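Local coordinates for protein aminotransferase class-III (Sphaerobacter thermophilus DSM 20745, PDB 6K8H) that is an omega-transaminase of the class-III aminotransferase family that holds (5-hydroxy-4,6-dimethylpyridin-3-yl)methyl dihydrogen phosphate in a pocket, at residues B[146-151]-B[193-199]; B[167-171]-B[385-389]; B[174-178]-B[207-211]. All coordinates share one frame. Numbering follows the deposited sequence.

Interaction 1 of 3, residues B[146-151]-B[193-199]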
loop_
_atom_site.group_PDB
_atom_site.type_symbol
_atom_site.label_atom_id
_atom_site.label_comp_id
_atom_site.label_asym_id
_atom_site.label_seq_id
_atom_site.Cartn_x
_atom_site.Cartn_y
_atom_site.Cartn_z
ATOM N N ARG B 146 -20.535 -9.946 -2.599
ATOM C CA ARG B 146 -20.552 -9.392 -1.250
ATOM C C ARG B 146 -19.526 -10.061 -0.337
ATOM O O ARG B 146 -19.065 -11.178 -0.575
ATOM C CB ARG B 146 -21.939 -9.527 -0.621
ATOM C CG ARG B 146 -23.007 -8.762 -1.361
ATOM C CD ARG B 146 -24.344 -8.868 -0.680
ATOM N NE ARG B 146 -25.267 -7.897 -1.255
ATOM C CZ ARG B 146 -26.505 -7.686 -0.822
ATOM N NH1 ARG B 146 -26.979 -8.390 0.198
ATOM N NH2 ARG B 146 -27.270 -6.775 -1.419
ATOM N N ILE B 147 -19.203 -9.366 0.754
ATOM C CA ILE B 147 -18.361 -9.922 1.802
ATOM C C ILE B 147 -19.030 -9.671 3.145
ATOM O O ILE B 147 -19.885 -8.796 3.291
ATOM C CB ILE B 147 -16.938 -9.319 1.804
ATOM C CG1 ILE B 147 -16.985 -7.900 2.378
ATOM C CG2 ILE B 147 -16.342 -9.353 0.392
ATOM C CD1 ILE B 147 -15.636 -7.302 2.690
ATOM N N ALA B 148 -18.621 -10.458 4.132
ATOM C CA ALA B 148 -19.053 -10.289 5.506
ATOM C C ALA B 148 -17.838 -9.970 6.361
ATOM O O ALA B 148 -16.755 -10.522 6.144
ATOM C CB ALA B 148 -19.758 -11.547 6.029
ATOM N N LYS B 149 -18.023 -9.064 7.309
ATOM C CA LYS B 149 -17.012 -8.761 8.327
ATOM C C LYS B 149 -17.728 -8.527 9.646
ATOM O O LYS B 149 -18.956 -8.522 9.702
ATOM C CB LYS B 149 -16.163 -7.547 7.949
ATOM C CG LYS B 149 -16.979 -6.278 7.773
ATOM C CD LYS B 149 -16.068 -5.082 7.813
ATOM C CE LYS B 149 -15.577 -4.822 9.215
ATOM N NZ LYS B 149 -14.971 -3.466 9.321
ATOM N N PHE B 150 -16.966 -8.311 10.715
ATOM C CA PHE B 150 -17.528 -8.224 12.056
ATOM C C PHE B 150 -17.573 -6.781 12.554
ATOM O O PHE B 150 -16.630 -6.010 12.359
ATOM C CB PHE B 150 -16.749 -9.135 13.016
ATOM C CG PHE B 150 -16.985 -10.597 12.740
ATOM C CD1 PHE B 150 -16.268 -11.261 11.755
ATOM C CD2 PHE B 150 -18.000 -11.281 13.397
ATOM C CE1 PHE B 150 -16.523 -12.603 11.460
ATOM C CE2 PHE B 150 -18.255 -12.620 13.117
ATOM C CZ PHE B 150 -17.510 -13.283 12.146
ATOM N N ASP B 151 -18.689 -6.440 13.196
ATOM C CA ASP B 151 -18.948 -5.098 13.710
ATOM C C ASP B 151 -17.822 -4.609 14.618
ATOM O O ASP B 151 -17.333 -5.343 15.484
ATOM C CB ASP B 151 -20.268 -5.116 14.474
ATOM C CG ASP B 151 -20.840 -3.740 14.684
ATOM O OD1 ASP B 151 -20.558 -2.846 13.868
ATOM O OD2 ASP B 151 -21.596 -3.548 15.654
ATOM N N SER B 193 -23.224 -3.741 0.095
ATOM C CA SER B 193 -22.463 -4.941 -0.257
ATOM C C SER B 193 -21.771 -5.620 0.930
ATOM O O SER B 193 -21.122 -6.646 0.719
ATOM C CB SER B 193 -21.417 -4.626 -1.324
ATOM O OG SER B 193 -20.347 -3.900 -0.738
ATOM N N VAL B 194 -21.845 -5.082 2.148
ATOM C CA VAL B 194 -21.108 -5.633 3.288
ATOM C C VAL B 194 -22.113 -6.136 4.321
ATOM O O VAL B 194 -22.996 -5.385 4.752
ATOM C CB VAL B 194 -20.134 -4.611 3.910
ATOM C CG1 VAL B 194 -19.387 -5.239 5.088
ATOM C CG2 VAL B 194 -19.150 -4.136 2.866
ATOM N N VAL B 195 -22.010 -7.418 4.667
ATOM C CA VAL B 195 -22.828 -8.036 5.709
ATOM C C VAL B 195 -22.049 -7.965 7.020
ATOM O O VAL B 195 -20.967 -8.554 7.132
ATOM C CB VAL B 195 -23.170 -9.497 5.354
ATOM C CG1 VAL B 195 -23.951 -10.177 6.502
ATOM C CG2 VAL B 195 -23.951 -9.588 4.048
ATOM N N VAL B 196 -22.602 -7.270 8.016
ATOM C CA VAL B 196 -21.913 -7.022 9.286
ATOM C C VAL B 196 -22.425 -8.007 10.333
ATOM O O VAL B 196 -23.609 -7.997 10.687
ATOM C CB VAL B 196 -22.103 -5.570 9.758
ATOM C CG1 VAL B 196 -21.235 -5.311 10.977
ATOM C CG2 VAL B 196 -21.735 -4.581 8.640
ATOM N N LEU B 197 -21.520 -8.849 10.844
ATOM C CA LEU B 197 -21.753 -9.956 11.755
ATOM C C LEU B 197 -21.371 -9.580 13.180
ATOM O O LEU B 197 -20.564 -8.673 13.406
ATOM C CB LEU B 197 -20.947 -11.190 11.326
ATOM C CG LEU B 197 -20.986 -11.584 9.845
ATOM C CD1 LEU B 197 -19.903 -12.598 9.543
ATOM C CD2 LEU B 197 -22.346 -12.134 9.489
ATOM N N PRO B 198 -21.949 -10.260 14.176
ATOM C CA PRO B 198 -21.559 -10.012 15.577
ATOM C C PRO B 198 -20.418 -10.904 16.062
ATOM O O PRO B 198 -20.567 -12.135 16.112
ATOM C CB PRO B 198 -22.853 -10.298 16.351
ATOM C CG PRO B 198 -23.593 -11.313 15.497
ATOM C CD PRO B 198 -23.167 -11.081 14.056
ATOM N N PHE B 199 -19.281 -10.300 16.439
ATOM C CA PHE B 199 -18.124 -11.094 16.853
ATOM C C PHE B 199 -18.463 -11.900 18.107
ATOM O O PHE B 199 -19.112 -11.400 19.029
ATOM C CB PHE B 199 -16.914 -10.178 17.092
ATOM C CG PHE B 199 -15.588 -10.904 17.206
ATOM C CD1 PHE B 199 -14.897 -11.315 16.070
ATOM C CD2 PHE B 199 -15.033 -11.171 18.450
ATOM C CE1 PHE B 199 -13.668 -11.964 16.164
ATOM C CE2 PHE B 199 -13.809 -11.830 18.546
ATOM C CZ PHE B 199 -13.130 -12.229 17.398
HETATM O O HOH W 1 -18.622 -7.599 16.329
#

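Interaction 2 of 3, residues B[167-171]-B[385-389]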
loop_
_atom_site.group_PDB
_atom_site.type_symbol
_atom_site.label_atom_id
_atom_site.label_comp_id
_atom_site.label_asym_id
_atom_site.label_seq_id
_atom_site.Cartn_x
_atom_site.Cartn_y
_atom_site.Cartn_z
ATOM N N SER B 167 -18.661 0.642 15.329
ATOM C CA SER B 167 -20.050 0.210 15.413
ATOM C C SER B 167 -20.971 1.415 15.624
ATOM O O SER B 167 -20.614 2.390 16.294
ATOM C CB SER B 167 -20.226 -0.803 16.547
ATOM O OG SER B 167 -21.548 -1.305 16.567
ATOM N N SER B 168 -22.165 1.346 15.018
ATOM C CA SER B 168 -23.239 2.270 15.379
ATOM C C SER B 168 -23.540 2.263 16.870
ATOM O O SER B 168 -24.011 3.271 17.408
ATOM C CB SER B 168 -24.496 1.957 14.563
ATOM O OG SER B 168 -25.218 0.876 15.125
ATOM N N GLY B 169 -23.292 1.151 17.557
ATOM C CA GLY B 169 -23.610 1.023 18.975
ATOM C C GLY B 169 -24.843 0.196 19.272
ATOM O O GLY B 169 -24.920 -0.397 20.346
ATOM N N LYS B 170 -25.856 0.253 18.409
ATOM C CA LYS B 170 -27.125 -0.421 18.629
ATOM C C LYS B 170 -27.483 -1.201 17.371
ATOM O O LYS B 170 -27.134 -0.786 16.262
ATOM C CB LYS B 170 -28.236 0.579 18.988
ATOM C CG LYS B 170 -28.447 1.660 17.954
ATOM C CD LYS B 170 -29.651 2.538 18.276
ATOM C CE LYS B 170 -29.822 3.612 17.200
ATOM N NZ LYS B 170 -30.924 4.579 17.487
ATOM N N PRO B 171 -28.149 -2.341 17.507
ATOM C CA PRO B 171 -28.541 -3.103 16.316
ATOM C C PRO B 171 -29.681 -2.435 15.564
ATOM O O PRO B 171 -30.361 -1.534 16.059
ATOM C CB PRO B 171 -28.976 -4.453 16.882
ATOM C CG PRO B 171 -29.391 -4.149 18.284
ATOM C CD PRO B 171 -28.516 -3.027 18.759
ATOM N N ASP B 385 -18.996 -10.484 25.260
ATOM C CA ASP B 385 -20.081 -9.726 24.646
ATOM C C ASP B 385 -19.459 -8.449 24.089
ATOM O O ASP B 385 -19.149 -7.525 24.849
ATOM C CB ASP B 385 -21.183 -9.422 25.667
ATOM C CG ASP B 385 -21.787 -10.689 26.286
ATOM O OD1 ASP B 385 -21.830 -11.736 25.603
ATOM O OD2 ASP B 385 -22.228 -10.648 27.462
ATOM N N TYR B 386 -19.290 -8.389 22.760
ATOM C CA TYR B 386 -18.374 -7.414 22.173
ATOM C C TYR B 386 -18.809 -5.980 22.432
ATOM O O TYR B 386 -17.967 -5.075 22.501
ATOM C CB TYR B 386 -18.221 -7.678 20.664
ATOM C CG TYR B 386 -19.312 -7.133 19.764
ATOM C CD1 TYR B 386 -19.260 -5.827 19.274
ATOM C CD2 TYR B 386 -20.369 -7.939 19.354
ATOM C CE1 TYR B 386 -20.250 -5.333 18.431
ATOM C CE2 TYR B 386 -21.365 -7.452 18.507
ATOM C CZ TYR B 386 -21.297 -6.151 18.050
ATOM O OH TYR B 386 -22.281 -5.668 17.200
ATOM N N ARG B 387 -20.106 -5.750 22.608
ATOM C CA ARG B 387 -20.563 -4.387 22.828
ATOM C C ARG B 387 -20.091 -3.837 24.161
ATOM O O ARG B 387 -20.136 -2.620 24.360
ATOM C CB ARG B 387 -22.081 -4.309 22.700
ATOM C CG ARG B 387 -22.551 -4.509 21.254
ATOM C CD ARG B 387 -23.826 -3.752 20.991
ATOM N NE ARG B 387 -24.424 -4.063 19.700
ATOM C CZ ARG B 387 -24.192 -3.378 18.580
ATOM N NH1 ARG B 387 -23.357 -2.347 18.596
ATOM N NH2 ARG B 387 -24.795 -3.719 17.448
ATOM N N ASN B 388 -19.630 -4.708 25.067
ATOM C CA ASN B 388 -19.047 -4.263 26.316
ATOM C C ASN B 388 -17.691 -3.602 26.131
ATOM O O ASN B 388 -17.219 -2.943 27.068
ATOM C CB ASN B 388 -18.918 -5.445 27.276
ATOM C CG ASN B 388 -20.256 -5.897 27.796
ATOM O OD1 ASN B 388 -21.207 -5.114 27.825
ATOM N ND2 ASN B 388 -20.349 -7.166 28.205
ATOM N N SER B 389 -17.047 -3.755 24.961
ATOM C CA SER B 389 -15.741 -3.126 24.800
ATOM C C SER B 389 -15.845 -1.611 24.623
ATOM O O SER B 389 -14.831 -0.924 24.745
ATOM C CB SER B 389 -14.962 -3.746 23.629
ATOM O OG SER B 389 -15.644 -3.633 22.395
HETATM O O HOH W 2 -24.732 -1.986 15.225
#

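Interaction 3 of 3, residues B[174-178]-B[207-211]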
loop_
_atom_site.group_PDB
_atom_site.type_symbol
_atom_site.label_atom_id
_atom_site.label_comp_id
_atom_site.label_asym_id
_atom_site.label_seq_id
_atom_site.Cartn_x
_atom_site.Cartn_y
_atom_site.Cartn_z
ATOM N N ASP B 174 -33.948 -5.640 12.921
ATOM C CA ASP B 174 -33.835 -7.093 12.879
ATOM C C ASP B 174 -32.966 -7.654 14.000
ATOM O O ASP B 174 -32.853 -8.881 14.111
ATOM C CB ASP B 174 -33.296 -7.544 11.512
ATOM C CG ASP B 174 -31.978 -6.873 11.133
ATOM O OD1 ASP B 174 -31.354 -6.213 11.992
ATOM O OD2 ASP B 174 -31.561 -7.002 9.960
ATOM N N GLY B 175 -32.368 -6.803 14.833
ATOM C CA GLY B 175 -31.511 -7.264 15.905
ATOM C C GLY B 175 -30.073 -7.541 15.518
ATOM O O GLY B 175 -29.291 -7.971 16.378
ATOM N N PHE B 176 -29.688 -7.290 14.267
ATOM C CA PHE B 176 -28.341 -7.524 13.771
ATOM C C PHE B 176 -27.560 -6.217 13.739
ATOM O O PHE B 176 -28.148 -5.131 13.793
ATOM C CB PHE B 176 -28.392 -8.130 12.363
ATOM C CG PHE B 176 -29.055 -9.475 12.306
ATOM C CD1 PHE B 176 -28.635 -10.503 13.135
ATOM C CD2 PHE B 176 -30.105 -9.707 11.423
ATOM C CE1 PHE B 176 -29.243 -11.742 13.084
ATOM C CE2 PHE B 176 -30.723 -10.944 11.361
ATOM C CZ PHE B 176 -30.292 -11.967 12.196
ATOM N N PRO B 177 -26.228 -6.277 13.650
ATOM C CA PRO B 177 -25.446 -5.040 13.567
ATOM C C PRO B 177 -25.789 -4.256 12.307
ATOM O O PRO B 177 -26.306 -4.799 11.329
ATOM C CB PRO B 177 -23.991 -5.534 13.552
ATOM C CG PRO B 177 -24.044 -6.891 14.179
ATOM C CD PRO B 177 -25.356 -7.464 13.714
ATOM N N VAL B 178 -25.501 -2.946 12.350
ATOM C CA VAL B 178 -25.786 -2.002 11.270
ATOM C C VAL B 178 -24.530 -1.785 10.435
ATOM O O VAL B 178 -23.428 -1.639 10.983
ATOM C CB VAL B 178 -26.290 -0.653 11.834
ATOM C CG1 VAL B 178 -26.381 0.409 10.730
ATOM C CG2 VAL B 178 -27.634 -0.814 12.527
ATOM N N ARG B 207 -27.051 -17.089 11.463
ATOM C CA ARG B 207 -28.299 -16.682 10.823
ATOM C C ARG B 207 -28.037 -15.706 9.676
ATOM O O ARG B 207 -28.658 -15.807 8.607
ATOM C CB ARG B 207 -29.245 -16.064 11.854
ATOM C CG ARG B 207 -29.866 -17.051 12.856
ATOM C CD ARG B 207 -30.840 -16.325 13.801
ATOM N NE ARG B 207 -30.144 -15.687 14.920
ATOM C CZ ARG B 207 -30.469 -14.506 15.454
ATOM N NH1 ARG B 207 -31.491 -13.809 14.963
ATOM N NH2 ARG B 207 -29.764 -14.018 16.480
ATOM N N LEU B 208 -27.099 -14.771 9.869
ATOM C CA LEU B 208 -26.784 -13.817 8.808
ATOM C C LEU B 208 -26.089 -14.485 7.623
ATOM O O LEU B 208 -26.396 -14.172 6.465
ATOM C CB LEU B 208 -25.933 -12.681 9.368
ATOM C CG LEU B 208 -26.751 -11.611 10.089
ATOM C CD1 LEU B 208 -25.841 -10.748 10.960
ATOM C CD2 LEU B 208 -27.503 -10.750 9.087
ATOM N N ILE B 209 -25.145 -15.383 7.881
ATOM C CA ILE B 209 -24.470 -16.073 6.744
ATOM C C ILE B 209 -25.495 -16.919 5.974
ATOM O O ILE B 209 -25.502 -16.867 4.742
ATOM C CB ILE B 209 -23.265 -16.889 7.238
ATOM C CG1 ILE B 209 -22.138 -15.953 7.684
ATOM C CG2 ILE B 209 -22.811 -17.861 6.167
ATOM C CD1 ILE B 209 -21.056 -16.606 8.483
ATOM N N GLU B 210 -26.390 -17.578 6.704
ATOM C CA GLU B 210 -27.407 -18.465 6.090
ATOM C C GLU B 210 -28.296 -17.642 5.152
ATOM O O GLU B 210 -28.522 -18.064 4.028
ATOM C CB GLU B 210 -28.231 -19.075 7.221
ATOM C CG GLU B 210 -28.445 -20.560 7.061
ATOM C CD GLU B 210 -29.236 -20.845 5.812
ATOM O OE1 GLU B 210 -29.877 -19.913 5.336
ATOM O OE2 GLU B 210 -29.205 -21.984 5.323
ATOM N N GLN B 211 -28.685 -16.458 5.610
ATOM C CA GLN B 211 -29.564 -15.499 4.906
ATOM C C GLN B 211 -28.900 -15.007 3.617
ATOM O O GLN B 211 -29.625 -14.799 2.645
ATOM C CB GLN B 211 -29.831 -14.335 5.857
ATOM C CG GLN B 211 -30.624 -13.197 5.246
ATOM C CD GLN B 211 -31.177 -12.261 6.292
ATOM O OE1 GLN B 211 -31.652 -11.174 5.980
ATOM N NE2 GLN B 211 -31.145 -12.694 7.542
HETATM O O HOH W 3 -31.280 -11.029 15.478
HETATM O O HOH W 4 -32.817 -8.799 7.959
#

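Interaction 1 of 3, residues B[146-151]-B[193-199]
The apolar centre of this parallel strand pair, at one border of the seven-stranded mixed sheet of the aminotransferase fold, is the ring of Phe150. Leu197 CB lies over one of its faces, 3.9 Å from the ring centroid and 29° off the normal, which defines a CH-pi contact. Toward the opposite face Phe199 turns its edge, with centroids 5.7 Å apart and planes at 87°, so the two rings form a T-shaped pair. Ala148 and Val195 extend the same sheet face (Ala148 CB to Leu197 CD1 3.7 Å), and helix 202-211 packs on it through Thr205 and Leu208. Ile147, Lys149, Val194 and Val196 occupy the other face, where Lys149 CG meets Val194 CG1 at 3.8 Å; the Lys149 ammonium is held by carbonyls including that of Val163.

Between the faces, hydrogen bonds run in parallel register from Val195 N to Ile147 O (2.9 Å), Lys149 N to Val195 O (3.0 Å), Leu197 N to Lys149 O (2.8 Å) and Asp151 N to Leu197 O (2.9 Å). The short strand axes, 4.5 Å apart at closest, cross at -30°, the twist of neighbouring parallel strands. At the N-terminal end the hydrogen bond from Ile147 N to Ser193 O (3.3 Å) is weak; there Arg146 makes a salt bridge with Glu215. Beyond the strands a water donates to Asp151 O at 2.7 Å and accepts from Phe199 N at 2.8 Å.

Interaction 2 of 3, residues B[167-171]-B[385-389]
Neither backbone is extended alongside the other: the nearest CA atoms, those of Gly169 and Arg387, are 7.3 Å apart. Residues 386-389 form a short 3-10 segment, evidenced by i+3 to i hydrogen bonds from Asn388 N to Asp385 O (2.9 Å) and from Ser389 N to Tyr386 O (2.9 Å). Across from it, 167-171 is an irregular loop that bends at Gly169, whose phi/psi of 104/-34° would jam a CB against the preceding carbonyl oxygen.

Arg387 spans the gap. Its NH1 donates to Ser167 OG at 2.9 Å, the one direct hydrogen bond between the segments, with the hydroxyl near the guanidinium plane. Gly169 O and Lys170 N lie instead over a face of that group; Gly169 O is 3.1 Å from Arg387 NH1, but the angle is too poor for a bond. A water accepts from Arg387 NH2 (2.8 Å) and donates to Lys170 O (2.9 Å), adding a second, indirect tie. Asp151 completes the polar cluster, hydrogen-bonded to both Ser167 OG and Tyr386 OH.

Since Ser167 OG also accepts from Gly169 N at 3.2 Å, the contact is that of an ST turn whose hydroxyl receives an arginine from a 3-10 turn, joining two surface loops far apart in sequence.

Interaction 3 of 3, residues B[174-178]-B[207-211]
An Asx turn presents an aromatic ring to the flank of a helix in this surface contact: Asp174 OD1 accepts from Phe176 N at 3.0 Å with an angle of 165°, and Gly175 between them has a phi of 84° that suits glycine. The CA-to-CB bond of Phe176 points at the helix, and its ring lies flat on Leu208. Leu208 CG is 3.7 Å from the ring centroid and only 11° off the normal, a CH-pi contact over the face, while Phe176 CD1 and Leu208 CD1 approach to 3.5 Å. Pro177 adds a looser apolar touch, its CD being 4.3 Å from Leu208 CD1.

Helix 202-211 follows strand 194-197, the outermost strand, within this chain, of the seven-stranded sheet of the class-III aminotransferase fold, and Leu208 also packs on Leu197 of that strand. Ile209 points elsewhere, to Leu241, Ile244 and Tyr248 of helix 235-248, so the helix has one flank on that neighbour and another under the loop. The residues that meet Phe176 are Arg207, Leu208 and Gln211; the first and last sit one helical turn apart, as the bond from Gln211 N to Arg207 O (3.1 Å) confirms.

Polar groups border the ring. Arg207 NH1 comes within 3.5 Å of Phe176 CZ, with the guanidinium also salt-bridged to Asp203, and Gln211 NE2 is 4.2 Å from Phe176 CE2. No direct hydrogen bond joins the segments; water does so twice. One molecule accepts from Arg207 NH1 (2.8 Å) and donates to Asp174 O (3.0 Å), and another donates to Asp174 OD2 (3.0 Å) and, weakly, to Gln211 OE1 (3.3 Å).

Asp151 joins interactions 1 and 2: its OD2 is 2.4 Å from Ser167 OG and 2.7 Å from Tyr386 OH, both probable hydrogen bonds. Interaction 3 borders the strand pair as well, Val196 O lying 3.5 Å from Pro177 CD and 3.6 Å from Leu208 CD1. The loop that supplies 167-171 and 174-178 packs against itself where Pro171 CB meets Phe176 O at 3.3 Å, and Pro177 CG is 3.7 Å from Tyr386 OH. The centres of interactions 1 and 3 are about 9 Å apart, and that of interaction 2 lies about 14 Å from each. In interaction 1, the side chain of Lys149 is about 10 Å from a bound (5-hydroxy-4,6-dimethylpyridin-3-yl)methyl dihydrogen phosphate.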